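Local coordinates for protein putative ATP binding component of ABC-transporter (Escherichia coli, PDB 2R5O) that probably powers export of O-antigen polysaccharide by ATP hydrolysis, with its C-terminal domain, the part described here, forming a carbohydrate-binding immunoglobulin fold, at residues Gly35-Glu40 / Ser163-Val168; Gly47-Asp52 / Val79-Phe84; His54-Gly59 / Gln71-Met76; Val87-Leu92 / Phe126-Pro131; Asp133-Asp138 / Met172-Val177. All blocks are in the same frame, centred on the assembly; numbering follows the deposited sequence. Where two conformers were deposited one is given.

Contact 1 of 5, residues Gly35-Glu40 / Ser163-Val168; sequences GYRPEE and SIILHV
Gly35 and Arg37 hold strand 163-168 by a single backbone bridge centred on Tyr36 and Ile164, with Ile165 N donating to Gly35 O at 2.9 Å and Arg37 N donating to Ser163 O at 2.8 Å. The second of these donors stands 45° above the plane of the Ser163 carbonyl. The Tyr36 ring approaches the same oxygen obliquely, CD1 3.5 Å from Ser163 O. Its CG lies anti to the backbone N (chi1 173°); at the far end of the ring, in the Glu40 conformer described here, one of two, Tyr36 OH donates to Glu40 OE1 at 2.8 Å. The acceptor sits at the edge of the phenol in its plane and is approached from its anti side. A type I turn from Arg37 to Glu40, closed by Glu40 N and Arg37 O, lies between Tyr36 and its partner Glu40. The loop thus lies against a strand of the immunoglobulin-type domain at a classic beta bulge, since Ser163 and Ile164 both face Leu141. The extended chain of Glu40 passes alongside Ser163 CB, with OE2 3.6 Å from that carbon and in a salt bridge with Arg160. Arg37 lays its aliphatic part over the strand backbone, CG 3.5 Å from Ile165 N, then bends at chi3 (76°), and NH1 bonds to Asp162 O. Ser163 OG hydrogen-bonds to Arg160 O and Tyr30 OH.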
# COMPACT_ATOMS: atom_id res chain seq x y z
N GLY A 35 5.49 20.93 -8.70
CA GLY A 35 6.01 19.84 -7.91
C GLY A 35 7.47 19.52 -8.16
O GLY A 35 8.04 18.69 -7.45
N TYR A 36 8.11 20.15 -9.14
CA TYR A 36 9.51 19.84 -9.41
C TYR A 36 10.36 20.18 -8.19
O TYR A 36 10.18 21.22 -7.55
CB TYR A 36 10.03 20.62 -10.61
CG TYR A 36 11.52 20.44 -10.78
CD1 TYR A 36 12.03 19.26 -11.30
CD2 TYR A 36 12.41 21.44 -10.43
CE1 TYR A 36 13.38 19.05 -11.41
CE2 TYR A 36 13.78 21.26 -10.55
CZ TYR A 36 14.25 20.06 -11.04
OH TYR A 36 15.62 19.89 -11.13
N ARG A 37 11.31 19.31 -7.88
CA ARG A 37 12.23 19.51 -6.77
C ARG A 37 13.62 19.88 -7.28
O ARG A 37 14.28 19.03 -7.89
CB ARG A 37 12.36 18.22 -5.96
CG ARG A 37 11.07 17.77 -5.34
CD ARG A 37 11.28 16.56 -4.47
NE ARG A 37 11.89 16.90 -3.19
CZ ARG A 37 13.06 16.47 -2.74
NH1 ARG A 37 13.84 15.67 -3.46
NH2 ARG A 37 13.45 16.87 -1.53
N PRO A 38 14.10 21.08 -6.96
CA PRO A 38 15.50 21.39 -7.26
C PRO A 38 16.49 20.46 -6.57
O PRO A 38 17.65 20.40 -6.98
CB PRO A 38 15.65 22.82 -6.75
CG PRO A 38 14.28 23.40 -6.83
CD PRO A 38 13.38 22.26 -6.44
N GLU A 39 16.04 19.75 -5.54
CA GLU A 39 16.81 18.75 -4.82
C GLU A 39 16.95 17.43 -5.56
O GLU A 39 17.57 16.49 -5.04
CB GLU A 39 16.18 18.49 -3.45
CG GLU A 39 16.06 19.71 -2.56
CD GLU A 39 14.83 20.58 -2.81
OE1 GLU A 39 13.98 20.33 -3.67
OE2 GLU A 39 14.71 21.60 -2.07
N GLU A 40 16.38 17.32 -6.76
CA GLU A 40 16.57 16.13 -7.58
C GLU A 40 18.01 15.68 -7.67
O GLU A 40 18.93 16.51 -7.68
CB GLU A 40 16.11 16.50 -8.99
CG GLU A 40 16.72 15.73 -10.11
CD GLU A 40 16.21 16.10 -11.48
OE1 GLU A 40 16.17 17.29 -11.86
OE2 GLU A 40 15.94 15.18 -12.26
N SER A 163 12.77 13.62 -7.91
CA SER A 163 12.69 14.88 -8.64
C SER A 163 11.36 15.60 -8.55
O SER A 163 11.29 16.75 -9.01
CB SER A 163 13.05 14.64 -10.10
OG SER A 163 12.16 13.68 -10.69
N ILE A 164 10.34 14.97 -7.98
CA ILE A 164 9.02 15.57 -7.89
C ILE A 164 8.46 15.30 -6.50
O ILE A 164 8.59 14.17 -5.99
CB ILE A 164 8.08 15.00 -8.99
CG1 ILE A 164 8.60 15.32 -10.41
CG2 ILE A 164 6.64 15.49 -8.80
CD1 ILE A 164 8.05 14.41 -11.49
N ILE A 165 7.88 16.32 -5.87
CA ILE A 165 7.19 16.14 -4.59
C ILE A 165 5.70 15.95 -4.87
O ILE A 165 5.09 16.68 -5.66
CB ILE A 165 7.50 17.25 -3.55
CG1 ILE A 165 6.85 16.92 -2.21
CG2 ILE A 165 7.09 18.62 -4.06
CD1 ILE A 165 7.45 17.66 -1.04
N LEU A 166 5.11 14.94 -4.23
CA LEU A 166 3.69 14.66 -4.27
C LEU A 166 3.08 14.90 -2.88
O LEU A 166 3.63 14.48 -1.88
CB LEU A 166 3.44 13.19 -4.62
CG LEU A 166 4.06 12.66 -5.91
CD1 LEU A 166 3.73 11.19 -6.12
CD2 LEU A 166 3.64 13.46 -7.13
N HIS A 167 1.93 15.54 -2.87
CA HIS A 167 1.15 15.76 -1.65
C HIS A 167 -0.08 14.91 -1.74
O HIS A 167 -0.76 14.97 -2.77
CB HIS A 167 0.75 17.24 -1.50
CG HIS A 167 1.88 18.19 -1.69
ND1 HIS A 167 2.94 18.26 -0.80
CD2 HIS A 167 2.13 19.11 -2.65
CE1 HIS A 167 3.79 19.19 -1.21
NE2 HIS A 167 3.33 19.71 -2.33
N VAL A 168 -0.39 14.13 -0.70
CA VAL A 168 -1.59 13.29 -0.65
C VAL A 168 -2.48 13.82 0.45
O VAL A 168 -2.02 14.06 1.55
CB VAL A 168 -1.25 11.79 -0.38
CG1 VAL A 168 -2.51 10.96 -0.20
CG2 VAL A 168 -0.41 11.23 -1.54

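Contact 2 of 5, residues Gly47-Asp52 / Val79-Phe84; sequences GAKIID and VFEYDF
Gly47 O accepts from Glu81 N at 2.9 Å, the donor 39° above the carbonyl plane, and the edge of the Phe84 ring also lies against it, CE2 to Gly47 O 3.5 Å. The bond closes the end of an antiparallel pairing in the four-stranded sheet of the immunoglobulin-type domain. Lys49 and Val79 form a hydrogen-bonded pair, N to O in both directions at 3.0 Å; Ala48 and Phe80 make the neighbouring non-hydrogen-bonded pair. On the face carrying Ala48 and Phe80, which turns inward to Ile145 and Phe126, Ala48 CB rests 3.7 Å from Phe80 CD1. On the face of Lys49 and Val79, Val79 crosses Ile51 at about a right angle, Val79 CG1 to Ile51 CG2 3.9 Å; Ile51 and Asp52 form a classic beta bulge opposite Lys77. Past the last pair, Tyr82 turns its ring edge to Gly47, whose CA lies in the ring plane 3.7 Å from Tyr82 CD2. Glu81, modelled in two conformers, bends at chi2 (104°) in the one described here, and its carboxylate lies beside Gly47 and Ala48. In that conformer a water donates to Glu81 OE2 at 2.6 Å and accepts from Gly47 N at 3.0 Å.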
# COMPACT_ATOMS: atom_id res chain seq x y z
N GLY A 47 22.11 9.47 -23.82
CA GLY A 47 21.53 8.81 -24.97
C GLY A 47 20.03 9.03 -25.11
O GLY A 47 19.45 8.75 -26.14
N ALA A 48 19.42 9.52 -24.03
CA ALA A 48 18.03 9.97 -24.04
C ALA A 48 17.89 10.94 -22.89
O ALA A 48 18.69 10.90 -21.95
CB ALA A 48 17.08 8.79 -23.82
N LYS A 49 16.87 11.77 -22.95
CA LYS A 49 16.60 12.77 -21.92
C LYS A 49 15.12 12.79 -21.61
O LYS A 49 14.31 12.93 -22.53
CB LYS A 49 17.02 14.18 -22.35
CG LYS A 49 18.52 14.36 -22.38
CD LYS A 49 18.87 15.72 -22.92
CE LYS A 49 18.76 16.78 -21.89
NZ LYS A 49 19.48 18.03 -22.41
N ILE A 50 14.78 12.73 -20.32
CA ILE A 50 13.41 12.96 -19.89
C ILE A 50 13.26 14.48 -19.83
O ILE A 50 13.86 15.13 -18.97
CB ILE A 50 13.10 12.34 -18.55
CG1 ILE A 50 13.46 10.85 -18.56
CG2 ILE A 50 11.65 12.56 -18.23
CD1 ILE A 50 13.33 10.20 -17.21
N ILE A 51 12.50 15.05 -20.76
CA ILE A 51 12.46 16.50 -20.95
C ILE A 51 11.19 17.17 -20.39
O ILE A 51 11.13 18.39 -20.33
CB ILE A 51 12.65 16.86 -22.44
CG1 ILE A 51 11.72 16.05 -23.35
CG2 ILE A 51 14.11 16.65 -22.83
CD1 ILE A 51 11.70 16.59 -24.78
N ASP A 52 10.20 16.38 -20.00
CA ASP A 52 8.98 16.96 -19.44
C ASP A 52 8.22 15.87 -18.69
O ASP A 52 8.49 14.68 -18.87
CB ASP A 52 8.11 17.58 -20.55
CG ASP A 52 7.19 18.69 -20.06
OD1 ASP A 52 7.17 19.02 -18.87
OD2 ASP A 52 6.48 19.25 -20.93
N VAL A 79 13.09 12.36 -25.19
CA VAL A 79 13.69 12.44 -26.52
C VAL A 79 14.89 11.49 -26.57
O VAL A 79 15.70 11.47 -25.66
CB VAL A 79 14.08 13.90 -26.90
CG1 VAL A 79 15.08 14.56 -25.93
CG2 VAL A 79 14.65 13.94 -28.33
N PHE A 80 14.95 10.69 -27.63
CA PHE A 80 15.99 9.67 -27.81
C PHE A 80 17.03 10.15 -28.81
O PHE A 80 16.68 10.64 -29.88
CB PHE A 80 15.36 8.36 -28.26
CG PHE A 80 14.44 7.79 -27.21
CD1 PHE A 80 14.95 6.97 -26.20
CD2 PHE A 80 13.11 8.11 -27.19
CE1 PHE A 80 14.13 6.46 -25.22
CE2 PHE A 80 12.28 7.60 -26.21
CZ PHE A 80 12.79 6.76 -25.23
N GLU A 81 18.30 10.05 -28.43
CA GLU A 81 19.41 10.52 -29.27
C GLU A 81 19.94 9.42 -30.21
O GLU A 81 20.65 9.73 -31.17
CB GLU A 81 20.51 11.12 -28.38
CG GLU A 81 20.14 12.54 -27.87
CD GLU A 81 19.71 12.61 -26.42
OE1 GLU A 81 18.48 12.64 -26.15
OE2 GLU A 81 20.59 12.68 -25.54
N TYR A 82 19.59 8.16 -29.94
CA TYR A 82 20.04 7.01 -30.72
C TYR A 82 18.85 6.07 -30.96
O TYR A 82 17.83 6.16 -30.26
CB TYR A 82 21.14 6.26 -29.96
CG TYR A 82 22.34 7.11 -29.64
CD1 TYR A 82 23.33 7.31 -30.60
CD2 TYR A 82 22.51 7.71 -28.40
CE1 TYR A 82 24.43 8.10 -30.33
CE2 TYR A 82 23.63 8.50 -28.13
CZ TYR A 82 24.58 8.68 -29.10
OH TYR A 82 25.69 9.45 -28.85
N ASP A 83 19.00 5.15 -31.90
CA ASP A 83 18.10 4.00 -31.99
C ASP A 83 18.31 3.11 -30.77
O ASP A 83 19.45 2.88 -30.37
CB ASP A 83 18.43 3.13 -33.22
CG ASP A 83 18.22 3.84 -34.53
OD1 ASP A 83 17.65 4.95 -34.57
OD2 ASP A 83 18.65 3.27 -35.55
N PHE A 84 17.22 2.57 -30.21
CA PHE A 84 17.27 1.54 -29.18
C PHE A 84 16.20 0.50 -29.49
O PHE A 84 15.07 0.84 -29.82
CB PHE A 84 16.98 2.14 -27.80
CG PHE A 84 18.01 3.12 -27.30
CD1 PHE A 84 19.14 2.69 -26.64
CD2 PHE A 84 17.80 4.49 -27.43
CE1 PHE A 84 20.07 3.59 -26.13
CE2 PHE A 84 18.73 5.40 -26.94
CZ PHE A 84 19.86 4.95 -26.30
O HOH W 1 22.14 12.47 -23.52

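Contact 3 of 5, residues His54-Gly59 / Gln71-Met76; sequences HIQSAG and QTDFLM
Gln56 and Asp73 face each other across a hydrogen-bonded pair, and their side chains cross with amide and carboxylate planes 60° apart. In the Gln56 conformer described here, one of two, NE2 donates to Asp73 OD2 at 2.9 Å, meeting that oxygen on its anti side, with OD2 close to the plane of the Gln56 amide; chi1 of 59° places CG against Asp73 CB before the chain extends. The second carboxylate oxygen, OD1, bonds to Ser129 OG, so in the conformers described here the two oxygens of Asp73 link strand 71-76 to its neighbours on either side. Leu75 shares this face. It packs CB on CB with His54 at 4.2 Å, and CD1 lies near the plane of the imidazole at its edge, while His54 NE2 reaches Asp61. The opposite face is mainly apolar. Ile55 runs aslant past Phe74, Ile55 CG1 to Phe74 CD1 4.0 Å, and meets Thr72 through its other branch, CG2 to CG2 3.8 Å. That same Thr72 methyl sits over the rim of one face of the Phe74 ring. At the end of the ladder Ser57 OG donates to Gln71 O at 2.9 Å from above the carbonyl plane, and also accepts from Gln70 NE2 and from a water that it shares with Thr72 OG1. A second water joins Ala58 N, at 2.8 Å, to Gln71 O. Ile55 and Phe74 turn toward Leu141, Phe143 and Leu166 of the facing sheet, while His54, Gln56, Asp73 and Leu75 lie on the other face, as in one sheet of an immunoglobulin-type beta sandwich.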
# COMPACT_ATOMS: atom_id res chain seq x y z
N HIS A 54 4.01 15.23 -16.77
CA HIS A 54 2.67 15.73 -16.50
C HIS A 54 2.02 14.81 -15.49
O HIS A 54 2.24 13.61 -15.51
CB HIS A 54 1.83 15.75 -17.79
CG HIS A 54 0.58 16.55 -17.69
ND1 HIS A 54 0.58 17.92 -17.84
CD2 HIS A 54 -0.70 16.18 -17.44
CE1 HIS A 54 -0.67 18.36 -17.70
NE2 HIS A 54 -1.46 17.33 -17.44
N ILE A 55 1.24 15.37 -14.57
CA ILE A 55 0.47 14.61 -13.62
C ILE A 55 -0.97 15.06 -13.70
O ILE A 55 -1.24 16.26 -13.79
CB ILE A 55 1.03 14.77 -12.18
CG1 ILE A 55 2.48 14.23 -12.17
CG2 ILE A 55 0.16 14.02 -11.16
CD1 ILE A 55 3.25 14.42 -10.85
N GLN A 56 -1.88 14.12 -13.72
CA GLN A 56 -3.31 14.42 -13.82
C GLN A 56 -4.09 13.42 -13.01
O GLN A 56 -3.73 12.24 -12.97
CB GLN A 56 -3.76 14.48 -15.26
CG GLN A 56 -3.52 13.22 -15.98
CD GLN A 56 -3.64 13.35 -17.49
OE1 GLN A 56 -3.51 14.45 -18.05
NE2 GLN A 56 -3.85 12.22 -18.17
N SER A 57 -5.17 13.86 -12.37
CA SER A 57 -6.03 12.93 -11.66
C SER A 57 -7.46 13.43 -11.71
O SER A 57 -7.71 14.61 -11.48
CB SER A 57 -5.59 12.83 -10.23
OG SER A 57 -6.35 11.86 -9.52
N ALA A 58 -8.39 12.55 -12.04
CA ALA A 58 -9.83 12.86 -12.15
C ALA A 58 -10.02 13.99 -13.16
O ALA A 58 -10.94 14.79 -13.06
CB ALA A 58 -10.40 13.25 -10.80
N GLY A 59 -9.16 13.99 -14.18
CA GLY A 59 -9.23 14.99 -15.24
C GLY A 59 -8.62 16.35 -14.92
O GLY A 59 -8.63 17.23 -15.77
N GLN A 71 -7.17 7.06 -8.66
CA GLN A 71 -6.33 6.82 -9.87
C GLN A 71 -5.68 8.13 -10.35
O GLN A 71 -6.36 9.14 -10.52
CB GLN A 71 -7.22 6.28 -10.98
CG GLN A 71 -6.50 5.54 -12.12
CD GLN A 71 -5.95 4.16 -11.73
OE1 GLN A 71 -6.16 3.67 -10.63
NE2 GLN A 71 -5.23 3.54 -12.64
N THR A 72 -4.36 8.09 -10.51
CA THR A 72 -3.55 9.24 -10.96
C THR A 72 -2.68 8.80 -12.13
O THR A 72 -2.15 7.68 -12.11
CB THR A 72 -2.70 9.80 -9.81
OG1 THR A 72 -3.60 10.26 -8.80
CG2 THR A 72 -1.80 10.90 -10.24
N ASP A 73 -2.57 9.65 -13.13
CA ASP A 73 -1.71 9.43 -14.28
C ASP A 73 -0.41 10.21 -14.12
O ASP A 73 -0.43 11.41 -13.86
CB ASP A 73 -2.38 9.90 -15.57
CG ASP A 73 -3.68 9.21 -15.87
OD1 ASP A 73 -3.89 8.04 -15.53
OD2 ASP A 73 -4.50 9.88 -16.52
N PHE A 74 0.70 9.50 -14.29
CA PHE A 74 2.04 10.03 -14.20
C PHE A 74 2.68 9.84 -15.56
O PHE A 74 2.97 8.70 -15.97
CB PHE A 74 2.83 9.26 -13.14
CG PHE A 74 2.26 9.39 -11.75
CD1 PHE A 74 2.57 10.47 -10.95
CD2 PHE A 74 1.41 8.42 -11.22
CE1 PHE A 74 2.07 10.56 -9.67
CE2 PHE A 74 0.92 8.55 -9.97
CZ PHE A 74 1.27 9.61 -9.18
N LEU A 75 2.86 10.93 -16.30
CA LEU A 75 3.36 10.91 -17.68
C LEU A 75 4.74 11.52 -17.76
O LEU A 75 5.02 12.54 -17.11
CB LEU A 75 2.43 11.68 -18.63
CG LEU A 75 1.00 11.13 -18.71
CD1 LEU A 75 0.07 11.83 -17.73
CD2 LEU A 75 0.48 11.20 -20.13
N MET A 76 5.60 10.91 -18.57
CA MET A 76 6.94 11.43 -18.81
C MET A 76 7.20 11.48 -20.31
O MET A 76 6.81 10.58 -21.04
CB MET A 76 8.01 10.58 -18.09
CG MET A 76 7.84 9.06 -18.27
SD MET A 76 9.11 8.02 -17.53
CE MET A 76 10.34 8.28 -18.73
O HOH W 2 -5.23 12.00 -7.09
O HOH W 3 -8.17 9.80 -12.37

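Contact 4 of 5, residues Val87-Leu92 / Phe126-Pro131; sequences VVPGIL and FKFSLP
Two sheets of the immunoglobulin-type beta sandwich face each other where Pro89 and Ile91 meet Phe126 and Phe128, the strand axes passing 8.3 Å apart at an angle of 38°. Pro89 stands across the Phe126 ring at about a right angle, with CG over one face, 4.0 Å from the ring centroid, in a CH-pi contact displaced toward CG of the ring. Val87 CG2 approaches the far end of the ring obliquely, 4.3 Å from Phe126 CZ. Ile91 and Phe128 slide past one another in opposite directions. Here the isoleucine lays CG2 over the ring face, 3.7 Å from Phe128 CD2, while the ring points its edge at the main chain, with CZ 3.5 Å from Pro89 O. CG1 of Ile91 lies between the backbone N and the carbonyl carbon (chi1 54°), and with chi2 extended its CD1 meets Leu130 CD2 tip to tip at 3.7 Å. Phe184 of the second subunit packs edge-to-face on Phe128, and a strand of that subunit pairs with Lys127, Phe128 and Ser129, consistent with a domain-swapped dimer. No hydrogen bond joins the two segments; the sheets are held here by dispersion and CH-pi contacts, which suggests that side-chain fit, rather than directional polar bonds, sets how they meet.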
# COMPACT_ATOMS: atom_id res chain seq x y z
N VAL A 87 13.41 0.10 -24.88
CA VAL A 87 13.51 1.18 -23.90
C VAL A 87 12.50 0.89 -22.78
O VAL A 87 11.41 0.38 -23.04
CB VAL A 87 13.35 2.58 -24.49
CG1 VAL A 87 14.36 2.77 -25.63
CG2 VAL A 87 11.93 2.83 -25.05
N VAL A 88 12.88 1.25 -21.57
CA VAL A 88 12.17 0.84 -20.38
C VAL A 88 12.06 2.04 -19.45
O VAL A 88 12.98 2.36 -18.70
CB VAL A 88 12.92 -0.29 -19.68
CG1 VAL A 88 12.20 -0.71 -18.42
CG2 VAL A 88 13.06 -1.50 -20.63
N PRO A 89 10.93 2.76 -19.53
CA PRO A 89 10.65 3.82 -18.57
C PRO A 89 10.28 3.24 -17.22
O PRO A 89 9.74 2.13 -17.16
CB PRO A 89 9.46 4.55 -19.17
CG PRO A 89 8.82 3.55 -20.04
CD PRO A 89 9.89 2.65 -20.57
N GLY A 90 10.49 3.99 -16.15
CA GLY A 90 10.13 3.52 -14.83
C GLY A 90 9.84 4.64 -13.87
O GLY A 90 10.18 5.80 -14.12
N ILE A 91 9.27 4.26 -12.74
CA ILE A 91 8.95 5.18 -11.66
C ILE A 91 9.36 4.58 -10.31
O ILE A 91 9.36 3.34 -10.14
CB ILE A 91 7.45 5.50 -11.62
CG1 ILE A 91 6.58 4.24 -11.56
CG2 ILE A 91 7.07 6.42 -12.76
CD1 ILE A 91 5.14 4.61 -11.21
N LEU A 92 9.65 5.46 -9.35
CA LEU A 92 9.89 5.13 -7.95
C LEU A 92 9.10 6.12 -7.10
O LEU A 92 9.04 7.29 -7.43
CB LEU A 92 11.37 5.23 -7.57
CG LEU A 92 12.39 4.52 -8.45
CD1 LEU A 92 13.81 4.98 -8.03
CD2 LEU A 92 12.28 3.02 -8.34
N PHE A 126 5.25 8.35 -22.10
CA PHE A 126 4.94 7.12 -21.38
C PHE A 126 4.10 7.45 -20.17
O PHE A 126 4.37 8.44 -19.49
CB PHE A 126 6.23 6.45 -20.94
CG PHE A 126 7.19 6.19 -22.08
CD1 PHE A 126 6.86 5.32 -23.12
CD2 PHE A 126 8.37 6.88 -22.17
CE1 PHE A 126 7.75 5.10 -24.17
CE2 PHE A 126 9.28 6.65 -23.20
CZ PHE A 126 8.97 5.77 -24.19
N LYS A 127 3.09 6.62 -19.90
CA LYS A 127 2.14 6.90 -18.84
C LYS A 127 2.04 5.73 -17.88
O LYS A 127 1.75 4.60 -18.30
CB LYS A 127 0.77 7.20 -19.45
CG LYS A 127 -0.32 7.43 -18.40
CD LYS A 127 -1.62 7.91 -18.99
CE LYS A 127 -2.43 6.83 -19.61
NZ LYS A 127 -3.81 7.39 -19.87
N PHE A 128 2.21 6.01 -16.59
CA PHE A 128 1.95 5.05 -15.51
C PHE A 128 0.70 5.55 -14.79
O PHE A 128 0.67 6.69 -14.33
CB PHE A 128 3.12 5.00 -14.52
CG PHE A 128 4.36 4.40 -15.10
CD1 PHE A 128 4.60 3.06 -14.95
CD2 PHE A 128 5.28 5.17 -15.77
CE1 PHE A 128 5.72 2.48 -15.48
CE2 PHE A 128 6.42 4.59 -16.31
CZ PHE A 128 6.63 3.27 -16.16
N SER A 129 -0.32 4.72 -14.68
CA SER A 129 -1.56 5.11 -14.02
C SER A 129 -1.77 4.18 -12.83
O SER A 129 -1.77 2.96 -12.99
CB SER A 129 -2.75 5.00 -14.98
OG SER A 129 -2.60 5.84 -16.10
N LEU A 130 -1.99 4.74 -11.65
CA LEU A 130 -2.10 3.94 -10.46
C LEU A 130 -2.92 4.66 -9.42
O LEU A 130 -2.98 5.89 -9.40
CB LEU A 130 -0.70 3.57 -9.92
CG LEU A 130 0.18 4.77 -9.56
CD1 LEU A 130 0.06 5.15 -8.10
CD2 LEU A 130 1.64 4.54 -9.95
N PRO A 131 -3.56 3.88 -8.54
CA PRO A 131 -4.30 4.44 -7.43
C PRO A 131 -3.32 4.81 -6.32
O PRO A 131 -2.50 4.00 -5.90
CB PRO A 131 -5.22 3.29 -7.01
CG PRO A 131 -4.46 2.09 -7.31
CD PRO A 131 -3.65 2.41 -8.54

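Contact 5 of 5, residues Asp133-Asp138 / Met172-Val177; sequences DLNSGD and MDFWGV
Asn135 lays its amide flat on one face of the Phe174 ring, the two planes 9° apart and Asn135 CG 3.7 Å above the ring, over its centre. Phe174 was modelled in two conformers, and this stack belongs to the one described here; in that conformer Phe174 CG sits in the crowded position between backbone N and carbonyl carbon (chi1 54°), and the ring it carries meets the amide. At the edge of the amide, ND2 donates twice: to Gly176 O at 2.9 Å, with that oxygen in the amide plane and the bond nearly straight, and to Phe174 O at 2.9 Å, tilted 16° from it. Asn135 N donates in turn to Val177 O at 2.9 Å, so this one residue binds three carbonyls of the loop around strand 175-176. The loop follows strand 153-169 in the immunoglobulin-type domain and belongs to the dimer interface: Trp175 and Gly176 pair antiparallel with a strand of the second subunit, and Tyr102 of that subunit meets the Phe174 ring. A sodium ion lies about 5 Å from the Phe174 side chain. Beyond the amide, Ser136 OG donates to the syn side of Asp173 OD1 at 2.8 Å. Asn135 OD1 passes over this carboxylate group, 3.3 Å from Asp173 CG, and accepts from Ser136 N through a bent bond. A water donates to Ser136 O at 2.7 Å and to Asp173 OD2.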
# COMPACT_ATOMS: atom_id res chain seq x y z
N ASP A 133 -2.60 4.79 -3.21
CA ASP A 133 -3.10 4.08 -1.99
C ASP A 133 -2.12 4.32 -0.80
O ASP A 133 -1.47 3.41 -0.31
CB ASP A 133 -3.29 2.58 -2.30
CG ASP A 133 -4.47 2.27 -3.21
OD1 ASP A 133 -5.33 3.13 -3.42
OD2 ASP A 133 -4.57 1.13 -3.73
N LEU A 134 -1.99 5.60 -0.44
CA LEU A 134 -1.06 6.12 0.55
C LEU A 134 -1.79 7.01 1.53
O LEU A 134 -2.86 7.56 1.22
CB LEU A 134 0.08 6.93 -0.10
CG LEU A 134 0.93 6.20 -1.13
CD1 LEU A 134 1.96 7.11 -1.72
CD2 LEU A 134 1.60 4.98 -0.55
N ASN A 135 -1.25 7.14 2.73
CA ASN A 135 -1.86 7.99 3.74
C ASN A 135 -1.54 9.46 3.43
O ASN A 135 -0.69 9.79 2.58
CB ASN A 135 -1.33 7.61 5.14
CG ASN A 135 -2.36 7.79 6.23
OD1 ASN A 135 -3.42 8.38 6.01
ND2 ASN A 135 -2.06 7.27 7.41
N SER A 136 -2.22 10.37 4.10
CA SER A 136 -1.92 11.80 3.93
C SER A 136 -0.45 12.03 4.19
O SER A 136 0.13 11.39 5.10
CB SER A 136 -2.67 12.66 4.94
OG SER A 136 -4.06 12.62 4.70
N GLY A 137 0.17 12.93 3.42
CA GLY A 137 1.57 13.28 3.63
C GLY A 137 2.25 13.61 2.31
O GLY A 137 1.61 13.79 1.30
N ASP A 138 3.56 13.73 2.35
CA ASP A 138 4.39 14.11 1.20
C ASP A 138 5.26 12.92 0.78
O ASP A 138 5.78 12.19 1.65
CB ASP A 138 5.31 15.29 1.57
CG ASP A 138 4.57 16.61 1.72
OD1 ASP A 138 3.40 16.71 1.32
OD2 ASP A 138 5.19 17.56 2.24
N MET A 172 -10.05 11.21 6.52
CA MET A 172 -9.73 10.43 7.72
C MET A 172 -8.54 9.52 7.46
O MET A 172 -8.62 8.54 6.69
CB MET A 172 -10.93 9.60 8.13
CG MET A 172 -12.14 10.45 8.46
SD MET A 172 -13.35 9.55 9.40
CE MET A 172 -14.82 10.49 9.06
N ASP A 173 -7.44 9.83 8.13
CA ASP A 173 -6.23 9.01 8.02
C ASP A 173 -6.45 7.65 8.71
O ASP A 173 -7.12 7.55 9.72
CB ASP A 173 -5.05 9.70 8.70
CG ASP A 173 -4.50 10.85 7.91
OD1 ASP A 173 -5.13 11.23 6.89
OD2 ASP A 173 -3.44 11.36 8.31
N PHE A 174 -5.80 6.61 8.16
CA PHE A 174 -5.68 5.33 8.82
C PHE A 174 -4.31 5.39 9.55
O PHE A 174 -3.69 6.47 9.62
CB PHE A 174 -5.79 4.18 7.81
CG PHE A 174 -4.81 4.28 6.65
CD1 PHE A 174 -3.54 3.77 6.75
CD2 PHE A 174 -5.18 4.89 5.46
CE1 PHE A 174 -2.66 3.88 5.71
CE2 PHE A 174 -4.28 5.03 4.42
CZ PHE A 174 -3.03 4.51 4.55
N TRP A 175 -3.89 4.31 10.16
CA TRP A 175 -2.58 4.28 10.84
C TRP A 175 -1.55 3.75 9.86
O TRP A 175 -1.76 2.71 9.21
CB TRP A 175 -2.60 3.38 12.08
CG TRP A 175 -3.35 3.93 13.25
CD1 TRP A 175 -4.70 4.11 13.35
CD2 TRP A 175 -2.80 4.37 14.50
NE1 TRP A 175 -5.02 4.64 14.57
CE2 TRP A 175 -3.87 4.80 15.30
CE3 TRP A 175 -1.50 4.44 15.02
CZ2 TRP A 175 -3.70 5.31 16.59
CZ3 TRP A 175 -1.32 4.93 16.31
CH2 TRP A 175 -2.42 5.36 17.09
N GLY A 176 -0.46 4.47 9.73
CA GLY A 176 0.62 4.01 8.91
C GLY A 176 0.75 4.80 7.65
O GLY A 176 0.49 6.01 7.62
N VAL A 177 1.24 4.15 6.63
CA VAL A 177 1.62 4.85 5.42
C VAL A 177 0.96 4.33 4.17
O VAL A 177 0.71 5.10 3.24
CB VAL A 177 3.16 4.89 5.30
CG1 VAL A 177 3.81 3.54 5.45
CG2 VAL A 177 3.61 5.59 4.04
O HOH W 4 -0.57 10.54 7.52

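How the contacts relate
Contacts 2 and 3 lie at two ends of one strand pair, 48-57 with 71-80, their centres 22 Å apart, and Ile50 packs on Met76. Segment 126-131 of contact 4, centred 11 Å from contact 3, continues this sheet: Phe74 N bonds to Phe128 O at 2.8 Å. Strand 163-168 of contact 1 lies in the facing sheet and packs on contact 3, where Leu166 touches Ile55 and Phe74. It also leads to contact 5, through His167 ND1 and Asp138 OD1 at 2.7 Å. Contacts 4 and 5 both touch the second subunit. Bound sodium lies about 5 Å from the Phe174 side chain, about 8 Å from that of Leu130 and about 10 Å from that of Glu40.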